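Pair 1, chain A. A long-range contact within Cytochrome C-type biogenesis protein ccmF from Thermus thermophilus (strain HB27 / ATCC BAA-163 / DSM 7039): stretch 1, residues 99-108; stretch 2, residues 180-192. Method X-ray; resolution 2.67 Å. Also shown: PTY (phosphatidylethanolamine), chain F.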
# COMPACT_ATOMS: atom_id res chain seq x y z
N LEU A 99 0.59 12.70 -23.34
CA LEU A 99 1.39 11.49 -23.52
C LEU A 99 1.47 10.66 -22.25
O LEU A 99 1.32 9.43 -22.31
CB LEU A 99 2.80 11.84 -24.02
CG LEU A 99 3.66 10.65 -24.46
CD1 LEU A 99 2.97 9.83 -25.54
CD2 LEU A 99 5.03 11.11 -24.96
N TRP A 100 1.69 11.30 -21.09
CA TRP A 100 1.81 10.55 -19.84
C TRP A 100 0.50 9.92 -19.40
O TRP A 100 0.52 8.89 -18.72
CB TRP A 100 2.36 11.44 -18.70
CG TRP A 100 1.37 12.39 -18.06
CD1 TRP A 100 1.12 13.68 -18.42
CD2 TRP A 100 0.52 12.12 -16.93
NE1 TRP A 100 0.16 14.23 -17.60
CE2 TRP A 100 -0.23 13.28 -16.68
CE3 TRP A 100 0.30 10.99 -16.13
CZ2 TRP A 100 -1.17 13.37 -15.65
CZ3 TRP A 100 -0.64 11.07 -15.11
CH2 TRP A 100 -1.36 12.25 -14.88
N VAL A 101 -0.64 10.48 -19.80
CA VAL A 101 -1.90 9.87 -19.38
C VAL A 101 -2.33 8.81 -20.39
O VAL A 101 -3.12 7.94 -20.05
CB VAL A 101 -3.00 10.94 -19.15
CG1 VAL A 101 -3.64 11.38 -20.45
CG2 VAL A 101 -4.04 10.46 -18.11
N THR A 102 -1.80 8.83 -21.62
CA THR A 102 -2.07 7.73 -22.55
C THR A 102 -1.28 6.48 -22.21
O THR A 102 -1.68 5.38 -22.62
CB THR A 102 -1.76 8.13 -23.99
OG1 THR A 102 -0.48 8.78 -24.06
CG2 THR A 102 -2.83 9.04 -24.55
N LEU A 103 -0.16 6.60 -21.48
CA LEU A 103 0.58 5.42 -21.06
C LEU A 103 0.11 4.88 -19.72
O LEU A 103 0.47 3.75 -19.36
CB LEU A 103 2.09 5.69 -21.02
CG LEU A 103 2.78 6.14 -22.33
CD1 LEU A 103 3.79 7.26 -22.08
CD2 LEU A 103 3.41 4.97 -23.09
N VAL A 104 -0.66 5.65 -18.95
CA VAL A 104 -1.22 5.19 -17.69
C VAL A 104 -2.73 5.00 -17.77
O VAL A 104 -3.37 4.64 -16.77
CB VAL A 104 -0.84 6.13 -16.53
CG1 VAL A 104 0.67 6.36 -16.52
CG2 VAL A 104 -1.60 7.44 -16.60
N THR A 105 -3.33 5.22 -18.94
CA THR A 105 -4.65 4.70 -19.29
C THR A 105 -4.74 3.16 -19.40
O THR A 105 -5.80 2.63 -19.02
CB THR A 105 -5.13 5.38 -20.58
OG1 THR A 105 -5.02 6.79 -20.42
CG2 THR A 105 -6.60 5.13 -20.85
N PRO A 106 -3.72 2.38 -19.82
CA PRO A 106 -3.88 0.90 -19.78
C PRO A 106 -4.04 0.25 -18.40
O PRO A 106 -4.06 -0.97 -18.34
CB PRO A 106 -2.60 0.39 -20.45
CG PRO A 106 -2.28 1.39 -21.37
CD PRO A 106 -2.53 2.66 -20.66
N TRP A 107 -4.13 1.01 -17.29
CA TRP A 107 -4.72 0.48 -16.07
C TRP A 107 -5.72 1.45 -15.45
O TRP A 107 -5.90 1.44 -14.23
CB TRP A 107 -3.62 0.06 -15.07
CG TRP A 107 -2.70 1.13 -14.58
CD1 TRP A 107 -2.89 1.96 -13.51
CD2 TRP A 107 -1.42 1.49 -15.14
NE1 TRP A 107 -1.82 2.81 -13.37
CE2 TRP A 107 -0.91 2.54 -14.36
CE3 TRP A 107 -0.67 1.03 -16.22
CZ2 TRP A 107 0.33 3.14 -14.63
CZ3 TRP A 107 0.55 1.62 -16.49
CH2 TRP A 107 1.03 2.66 -15.70
N ALA A 108 -6.39 2.28 -16.27
CA ALA A 108 -7.27 3.33 -15.75
C ALA A 108 -8.55 2.76 -15.13
O ALA A 108 -8.82 2.95 -13.94
CB ALA A 108 -7.62 4.33 -16.85
N LEU A 180 -9.59 10.96 -15.89
CA LEU A 180 -10.66 11.78 -15.35
C LEU A 180 -10.04 12.94 -14.57
O LEU A 180 -10.73 13.85 -14.13
CB LEU A 180 -11.58 10.89 -14.48
CG LEU A 180 -12.86 11.26 -13.70
CD1 LEU A 180 -12.64 11.92 -12.33
CD2 LEU A 180 -13.74 12.13 -14.58
N GLN A 181 -8.77 12.78 -14.23
CA GLN A 181 -8.20 13.65 -13.17
C GLN A 181 -7.17 14.66 -13.65
O GLN A 181 -7.15 15.01 -14.81
CB GLN A 181 -7.46 12.73 -12.21
CG GLN A 181 -6.87 11.53 -12.91
CD GLN A 181 -5.82 11.85 -13.93
OE1 GLN A 181 -5.17 12.89 -13.89
NE2 GLN A 181 -5.60 10.92 -14.83
N ASN A 182 -6.33 15.05 -12.71
CA ASN A 182 -5.24 15.99 -12.94
C ASN A 182 -4.04 15.74 -12.03
O ASN A 182 -3.31 16.68 -11.71
CB ASN A 182 -5.73 17.44 -12.80
CG ASN A 182 -6.31 17.74 -11.43
OD1 ASN A 182 -7.51 17.59 -11.19
ND2 ASN A 182 -5.46 18.20 -10.52
N HIS A 183 -3.80 14.49 -11.61
CA HIS A 183 -2.58 14.20 -10.87
C HIS A 183 -2.07 12.82 -11.26
O HIS A 183 -2.83 11.95 -11.69
CB HIS A 183 -2.79 14.26 -9.35
CG HIS A 183 -1.51 14.35 -8.56
ND1 HIS A 183 -0.75 15.50 -8.50
CD2 HIS A 183 -0.87 13.44 -7.80
CE1 HIS A 183 0.30 15.29 -7.73
NE2 HIS A 183 0.26 14.04 -7.29
N TRP A 184 -0.76 12.66 -11.11
CA TRP A 184 -0.01 11.49 -11.54
C TRP A 184 -0.06 10.33 -10.55
O TRP A 184 0.20 9.19 -10.95
CB TRP A 184 1.46 11.89 -11.81
CG TRP A 184 2.05 13.03 -10.96
CD1 TRP A 184 1.86 14.39 -11.11
CD2 TRP A 184 2.95 12.89 -9.85
NE1 TRP A 184 2.56 15.08 -10.16
CE2 TRP A 184 3.25 14.19 -9.37
CE3 TRP A 184 3.53 11.80 -9.21
CZ2 TRP A 184 4.10 14.42 -8.29
CZ3 TRP A 184 4.38 12.03 -8.13
CH2 TRP A 184 4.65 13.32 -7.69
N MET A 185 -0.39 10.58 -9.27
CA MET A 185 -0.42 9.50 -8.29
C MET A 185 -1.60 8.56 -8.52
O MET A 185 -1.52 7.37 -8.21
CB MET A 185 -0.40 10.06 -6.86
CG MET A 185 -0.11 9.02 -5.75
SD MET A 185 0.93 9.66 -4.44
CE MET A 185 2.47 9.85 -5.34
N MET A 186 -2.67 9.04 -9.18
CA MET A 186 -3.74 8.14 -9.65
C MET A 186 -3.26 7.17 -10.73
O MET A 186 -3.93 6.17 -11.00
CB MET A 186 -4.95 8.97 -10.12
CG MET A 186 -6.30 8.22 -9.98
SD MET A 186 -7.76 8.90 -10.78
CE MET A 186 -8.18 10.20 -9.62
N ALA A 187 -2.11 7.45 -11.33
CA ALA A 187 -1.32 6.46 -12.05
C ALA A 187 -0.51 5.55 -11.14
O ALA A 187 -0.55 4.33 -11.30
CB ALA A 187 -0.37 7.17 -13.01
N VAL A 188 0.22 6.11 -10.16
CA VAL A 188 1.27 5.33 -9.51
C VAL A 188 0.86 4.72 -8.16
O VAL A 188 1.49 3.75 -7.72
CB VAL A 188 2.58 6.15 -9.36
CG1 VAL A 188 2.92 6.83 -10.70
CG2 VAL A 188 2.50 7.16 -8.24
N HIS A 189 -0.18 5.24 -7.51
CA HIS A 189 -0.78 4.53 -6.38
C HIS A 189 -1.43 3.18 -6.73
O HIS A 189 -1.41 2.30 -5.85
CB HIS A 189 -1.74 5.49 -5.65
CG HIS A 189 -2.41 4.92 -4.45
ND1 HIS A 189 -3.54 4.14 -4.51
CD2 HIS A 189 -2.12 5.06 -3.13
CE1 HIS A 189 -3.92 3.82 -3.28
NE2 HIS A 189 -3.07 4.37 -2.43
N PRO A 190 -2.07 2.96 -7.90
CA PRO A 190 -2.47 1.57 -8.23
C PRO A 190 -1.32 0.57 -8.35
O PRO A 190 -1.37 -0.46 -7.66
CB PRO A 190 -3.19 1.74 -9.57
CG PRO A 190 -3.85 3.04 -9.45
CD PRO A 190 -2.87 3.91 -8.73
N VAL A 191 -0.27 0.87 -9.13
CA VAL A 191 0.79 -0.09 -9.45
C VAL A 191 1.60 -0.46 -8.21
O VAL A 191 1.97 -1.63 -8.04
CB VAL A 191 1.73 0.47 -10.54
CG1 VAL A 191 2.56 -0.64 -11.19
CG2 VAL A 191 0.94 1.25 -11.57
N LEU A 192 1.75 0.51 -7.30
CA LEU A 192 2.41 0.33 -6.00
C LEU A 192 1.75 -0.77 -5.16
O LEU A 192 2.43 -1.44 -4.37
CB LEU A 192 2.37 1.65 -5.23
CG LEU A 192 3.66 2.46 -5.16
CD1 LEU A 192 4.56 1.70 -4.23
CD2 LEU A 192 4.35 2.63 -6.50
C1 PTY F . 13.39 -10.57 -5.91
C2 PTY F . 16.40 -14.94 -0.60
C3 PTY F . 16.79 -14.89 -2.08
O4 PTY F . 12.49 -10.00 -6.82
C5 PTY F . 15.72 -11.52 -5.72
C6 PTY F . 14.70 -10.84 -6.64
O7 PTY F . 15.20 -9.60 -7.04
C8 PTY F . 15.66 -9.47 -8.36
O10 PTY F . 16.37 -10.30 -8.84
C11 PTY F . 15.26 -8.25 -9.19
C12 PTY F . 15.65 -8.45 -10.66
C13 PTY F . 15.23 -7.26 -11.53
C14 PTY F . 15.94 -5.99 -11.09
C15 PTY F . 15.85 -4.91 -12.17
C16 PTY F . 15.98 -3.54 -11.51
C17 PTY F . 15.27 -2.46 -12.33
C18 PTY F . 13.98 -1.93 -11.68
C19 PTY F . 14.03 -1.88 -10.14
C20 PTY F . 13.35 -0.61 -9.62
C21 PTY F . 11.84 -0.64 -9.84
C22 PTY F . 11.22 0.66 -9.29
C23 PTY F . 9.75 0.47 -8.89
C24 PTY F . 8.85 1.18 -9.91
C25 PTY F . 7.80 2.04 -9.19
C26 PTY F . 7.06 2.93 -10.19
C27 PTY F . 6.53 4.17 -9.47
C28 PTY F . 6.45 5.32 -10.48
C29 PTY F . 6.73 6.65 -9.78
C30 PTY F . 11.61 -9.05 -6.28
C31 PTY F . 10.76 -8.17 -7.20
O30 PTY F . 11.51 -8.93 -5.10
C32 PTY F . 11.58 -7.39 -8.23
C33 PTY F . 10.65 -6.41 -8.94
C34 PTY F . 11.30 -5.03 -9.03
C35 PTY F . 10.20 -3.96 -9.00
C36 PTY F . 9.36 -4.07 -10.28
C37 PTY F . 8.81 -2.70 -10.68
C38 PTY F . 7.98 -2.78 -11.96
C39 PTY F . 7.36 -1.43 -12.32
C40 PTY F . 7.35 -1.26 -13.84
C41 PTY F . 6.89 0.15 -14.22
C42 PTY F . 8.11 1.06 -14.29
C43 PTY F . 8.28 1.56 -15.72
C44 PTY F . 9.03 2.89 -15.67
P1 PTY F . 16.28 -13.71 -4.37
O11 PTY F . 16.13 -13.84 -2.73
O12 PTY F . 16.05 -15.07 -4.98
O13 PTY F . 17.70 -13.31 -4.70
O14 PTY F . 15.21 -12.60 -4.99
N1 PTY F . 17.31 -15.82 0.11

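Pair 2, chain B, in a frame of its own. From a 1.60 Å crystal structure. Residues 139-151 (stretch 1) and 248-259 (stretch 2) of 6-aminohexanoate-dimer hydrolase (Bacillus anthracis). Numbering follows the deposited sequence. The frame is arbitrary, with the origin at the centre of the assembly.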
# COMPACT_ATOMS: atom_id res chain seq x y z
N ALA B 139 5.50 0.41 -1.22
CA ALA B 139 5.36 -1.03 -1.16
C ALA B 139 3.87 -1.36 -1.30
O ALA B 139 3.23 -0.84 -2.20
CB ALA B 139 5.98 -1.61 0.11
N SER B 140 3.28 -2.14 -0.40
CA SER B 140 1.91 -2.65 -0.59
C SER B 140 0.79 -1.62 -0.31
O SER B 140 -0.36 -1.94 -0.48
CB SER B 140 1.67 -3.90 0.30
OG SER B 140 2.38 -5.03 -0.17
N LEU B 141 1.12 -0.38 0.07
CA LEU B 141 0.09 0.66 0.15
C LEU B 141 -0.64 0.81 -1.18
O LEU B 141 -1.76 1.20 -1.18
CB LEU B 141 0.63 2.00 0.59
CG LEU B 141 0.76 2.23 2.08
CD1 LEU B 141 1.11 1.06 2.95
CD2 LEU B 141 1.58 3.47 2.39
N ALA B 142 0.03 0.54 -2.31
CA ALA B 142 -0.61 0.54 -3.60
C ALA B 142 -1.84 -0.28 -3.70
O ALA B 142 -2.75 0.05 -4.53
CB ALA B 142 0.39 0.04 -4.67
N LYS B 143 -1.94 -1.34 -2.91
CA LYS B 143 -3.03 -2.30 -3.19
C LYS B 143 -4.44 -1.70 -3.06
O LYS B 143 -5.38 -2.11 -3.77
CB LYS B 143 -2.90 -3.50 -2.24
CG LYS B 143 -1.67 -4.33 -2.52
CD LYS B 143 -1.58 -5.57 -1.66
CE LYS B 143 -0.50 -6.56 -2.15
NZ LYS B 143 0.92 -6.13 -1.97
N VAL B 144 -4.58 -0.74 -2.16
CA VAL B 144 -5.89 -0.14 -1.88
C VAL B 144 -6.43 0.66 -3.09
O VAL B 144 -7.61 0.81 -3.23
CB VAL B 144 -5.91 0.67 -0.58
CG1 VAL B 144 -5.62 -0.27 0.60
CG2 VAL B 144 -4.99 1.90 -0.61
N PHE B 145 -5.54 1.12 -3.95
CA PHE B 145 -5.93 1.83 -5.19
C PHE B 145 -6.53 0.89 -6.18
O PHE B 145 -7.55 1.23 -6.77
CB PHE B 145 -4.73 2.60 -5.73
CG PHE B 145 -4.34 3.75 -4.83
CD1 PHE B 145 -4.95 4.97 -4.95
CD2 PHE B 145 -3.40 3.58 -3.85
CE1 PHE B 145 -4.65 6.00 -4.09
CE2 PHE B 145 -3.08 4.59 -3.00
CZ PHE B 145 -3.70 5.80 -3.12
N THR B 146 -5.88 -0.26 -6.39
CA THR B 146 -6.49 -1.32 -7.20
C THR B 146 -7.81 -1.76 -6.63
O THR B 146 -8.81 -1.88 -7.37
CB THR B 146 -5.52 -2.50 -7.39
OG1 THR B 146 -4.45 -2.06 -8.24
CG2 THR B 146 -6.19 -3.73 -8.02
N GLY B 147 -7.88 -1.98 -5.34
CA GLY B 147 -9.13 -2.38 -4.67
C GLY B 147 -10.27 -1.36 -4.88
O GLY B 147 -11.40 -1.71 -5.19
N ALA B 148 -9.94 -0.09 -4.72
CA ALA B 148 -10.92 0.98 -4.87
C ALA B 148 -11.51 1.02 -6.27
O ALA B 148 -12.72 1.22 -6.41
CB ALA B 148 -10.28 2.32 -4.54
N ILE B 149 -10.65 0.85 -7.29
CA ILE B 149 -11.08 0.89 -8.69
C ILE B 149 -11.89 -0.35 -9.01
O ILE B 149 -12.92 -0.24 -9.73
CB ILE B 149 -9.90 1.09 -9.70
CG1 ILE B 149 -9.24 2.47 -9.41
CG2 ILE B 149 -10.39 1.00 -11.17
CD1 ILE B 149 -7.86 2.66 -10.00
N ILE B 150 -11.48 -1.51 -8.50
CA ILE B 150 -12.31 -2.70 -8.67
C ILE B 150 -13.73 -2.52 -8.13
O ILE B 150 -14.75 -2.84 -8.81
CB ILE B 150 -11.68 -3.95 -8.02
CG1 ILE B 150 -10.48 -4.42 -8.88
CG2 ILE B 150 -12.72 -5.08 -7.88
CD1 ILE B 150 -10.77 -5.02 -10.26
N GLN B 151 -13.82 -1.94 -6.94
CA GLN B 151 -15.13 -1.69 -6.30
C GLN B 151 -15.96 -0.72 -7.15
O GLN B 151 -17.18 -0.93 -7.34
CB GLN B 151 -14.98 -1.14 -4.89
CG GLN B 151 -16.25 -1.23 -4.05
CD GLN B 151 -16.67 -2.68 -3.83
OE1 GLN B 151 -15.84 -3.54 -3.50
NE2 GLN B 151 -17.93 -2.97 -4.06
N SER B 248 -4.35 -15.92 2.39
CA SER B 248 -2.97 -16.08 1.97
C SER B 248 -2.58 -14.81 1.24
O SER B 248 -3.02 -14.58 0.10
CB SER B 248 -2.80 -17.29 1.03
OG SER B 248 -1.44 -17.47 0.69
N TYR B 249 -1.78 -13.97 1.90
CA TYR B 249 -1.39 -12.70 1.30
C TYR B 249 -0.52 -12.93 0.08
O TYR B 249 0.50 -13.61 0.16
CB TYR B 249 -0.64 -11.90 2.33
CG TYR B 249 -0.40 -10.45 1.99
CD1 TYR B 249 -1.39 -9.48 2.19
CD2 TYR B 249 0.82 -10.04 1.54
CE1 TYR B 249 -1.14 -8.14 1.94
CE2 TYR B 249 1.07 -8.71 1.26
CZ TYR B 249 0.10 -7.77 1.47
OH TYR B 249 0.40 -6.46 1.21
N ASN B 250 -0.92 -12.38 -1.07
CA ASN B 250 -0.16 -12.55 -2.28
C ASN B 250 -0.28 -11.34 -3.22
O ASN B 250 -1.36 -11.00 -3.67
CB ASN B 250 -0.65 -13.82 -3.01
CG ASN B 250 0.38 -14.38 -3.99
OD1 ASN B 250 0.84 -13.69 -4.91
ND2 ASN B 250 0.74 -15.67 -3.78
N ASN B 251 0.86 -10.76 -3.58
CA ASN B 251 0.93 -9.68 -4.59
C ASN B 251 0.19 -10.04 -5.87
O ASN B 251 -0.40 -9.19 -6.51
CB ASN B 251 2.38 -9.42 -4.98
CG ASN B 251 3.20 -8.81 -3.87
OD1 ASN B 251 2.70 -8.07 -3.03
ND2 ASN B 251 4.48 -9.13 -3.87
N GLY B 252 0.31 -11.29 -6.28
CA GLY B 252 -0.31 -11.76 -7.50
C GLY B 252 -1.79 -11.54 -7.57
O GLY B 252 -2.34 -11.36 -8.69
N SER B 253 -2.47 -11.59 -6.42
CA SER B 253 -3.91 -11.36 -6.42
C SER B 253 -4.23 -9.93 -6.87
O SER B 253 -5.08 -9.70 -7.73
CB SER B 253 -4.53 -11.64 -5.04
OG SER B 253 -4.39 -13.03 -4.69
N THR B 254 -3.52 -8.95 -6.31
CA THR B 254 -3.70 -7.56 -6.73
C THR B 254 -3.29 -7.36 -8.20
O THR B 254 -3.96 -6.63 -8.94
CB THR B 254 -2.85 -6.65 -5.84
OG1 THR B 254 -3.00 -7.07 -4.49
CG2 THR B 254 -3.29 -5.17 -5.99
N GLU B 255 -2.22 -8.03 -8.64
CA GLU B 255 -1.75 -7.90 -10.03
C GLU B 255 -2.81 -8.43 -10.97
O GLU B 255 -3.02 -7.84 -12.05
CB GLU B 255 -0.43 -8.60 -10.27
CG GLU B 255 0.75 -8.05 -9.47
CD GLU B 255 1.11 -6.59 -9.72
OE1 GLU B 255 0.62 -5.97 -10.70
OE2 GLU B 255 1.89 -6.06 -8.88
N THR B 256 -3.51 -9.49 -10.57
CA THR B 256 -4.60 -10.04 -11.40
C THR B 256 -5.75 -9.03 -11.53
O THR B 256 -6.29 -8.76 -12.61
CB THR B 256 -5.07 -11.38 -10.87
OG1 THR B 256 -3.98 -12.33 -10.86
CG2 THR B 256 -6.23 -11.96 -11.75
N LEU B 257 -6.17 -8.52 -10.40
CA LEU B 257 -7.19 -7.47 -10.35
C LEU B 257 -6.82 -6.27 -11.24
O LEU B 257 -7.63 -5.75 -11.95
CB LEU B 257 -7.44 -7.03 -8.89
CG LEU B 257 -8.11 -8.04 -7.96
CD1 LEU B 257 -8.13 -7.56 -6.52
CD2 LEU B 257 -9.54 -8.36 -8.45
N ALA B 258 -5.57 -5.83 -11.18
CA ALA B 258 -5.12 -4.74 -12.06
C ALA B 258 -5.20 -5.09 -13.55
O ALA B 258 -5.52 -4.23 -14.37
CB ALA B 258 -3.74 -4.24 -11.66
N TRP B 259 -4.88 -6.35 -13.89
CA TRP B 259 -5.02 -6.81 -15.26
C TRP B 259 -6.45 -6.72 -15.71
O TRP B 259 -6.72 -6.25 -16.80
CB TRP B 259 -4.48 -8.24 -15.38
CG TRP B 259 -4.20 -8.76 -16.75
CD1 TRP B 259 -4.45 -8.15 -17.99
CD2 TRP B 259 -3.56 -10.02 -17.06
NE1 TRP B 259 -4.01 -8.95 -19.03
CE2 TRP B 259 -3.49 -10.11 -18.52
CE3 TRP B 259 -3.07 -11.06 -16.29
CZ2 TRP B 259 -2.90 -11.20 -19.15
CZ3 TRP B 259 -2.48 -12.15 -16.93
CH2 TRP B 259 -2.42 -12.22 -18.33

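What backbone arrangement do the two pairs share? In each, a short segment packs beside a second segment that runs from a loop into a helix, and 14 central residues superpose with an RMSD of 1.0 Å. Thr A102 falls on Leu B141, Trp A184 on Asn B251, and Val A188 on Glu B255. The nearest CA pair in pair 1, Val A104 CA and Ala A187 CA at 5.8 Å, matches Lys B143 CA and Thr B254 CA at 6.4 Å in pair 2. In pair 2 the helices 143-151 and 251-259 approach to 9.6 Å between axes, with 42° between their directions.

How is the space between these matched positions filled? In pair 1 two small apolar groups meet directly, Val A104 CB lying 3.7 Å from Ala A187 CB. Pair 2 sets the long Lys B143 near Thr B254, with Lys B143 CE 3.5 Å from Thr B254 OG1. The lysine does not stop there: its chain extends along the second stretch, and Lys B143 NZ donates a hydrogen bond to Asn B251 OD1 at 2.8 Å.

What occupies the position three residues further along the first stretch, where Trp A107 matches Thr B146? Both side chains point toward the partner stretch, but their bulk differs greatly. The indole combines polar and apolar contacts: Trp A107 NE1 donates a hydrogen bond to Ala A187 O at 2.9 Å, meeting that oxygen at the ring edge, while Trp A107 CE2 packs 3.6 Å from Val A191 CG2 and Trp A107 CD1 lies 4.0 Å from Pro A190 CB. Thr B146 is much smaller and makes close packing contacts, with Thr B146 CG2 3.6 Å from Leu B257 CB and Thr B146 CB 3.7 Å from Thr B254 CG2. Leu B257 is the counterpart of Pro A190, so both side chains pack against the same matched position.

How do the contacts differ near the start of the second stretch's matched region? Trp A100, which has no matched position, brings CH2 within 3.5 Å of His A183 O at the ring edge and CZ3 within 4.0 Å of Trp A184 CB. Val A101 CG2 lies 3.7 Å from Gln A181 NE2. Its counterpart Ser B140 has OG 2.8 Å from Tyr B249 OH, and Lys B143 NZ donates to Ser B140 OG at 2.6 Å and weakly to Tyr B249 OH at 3.2 Å. The ammonium group thus draws both hydroxyls and the Asn B251 carboxamide into one cluster. Two indoles, one also hydrogen-bonded to a backbone oxygen, in one pair and a lysine-centred network in the other therefore serve similar backbones.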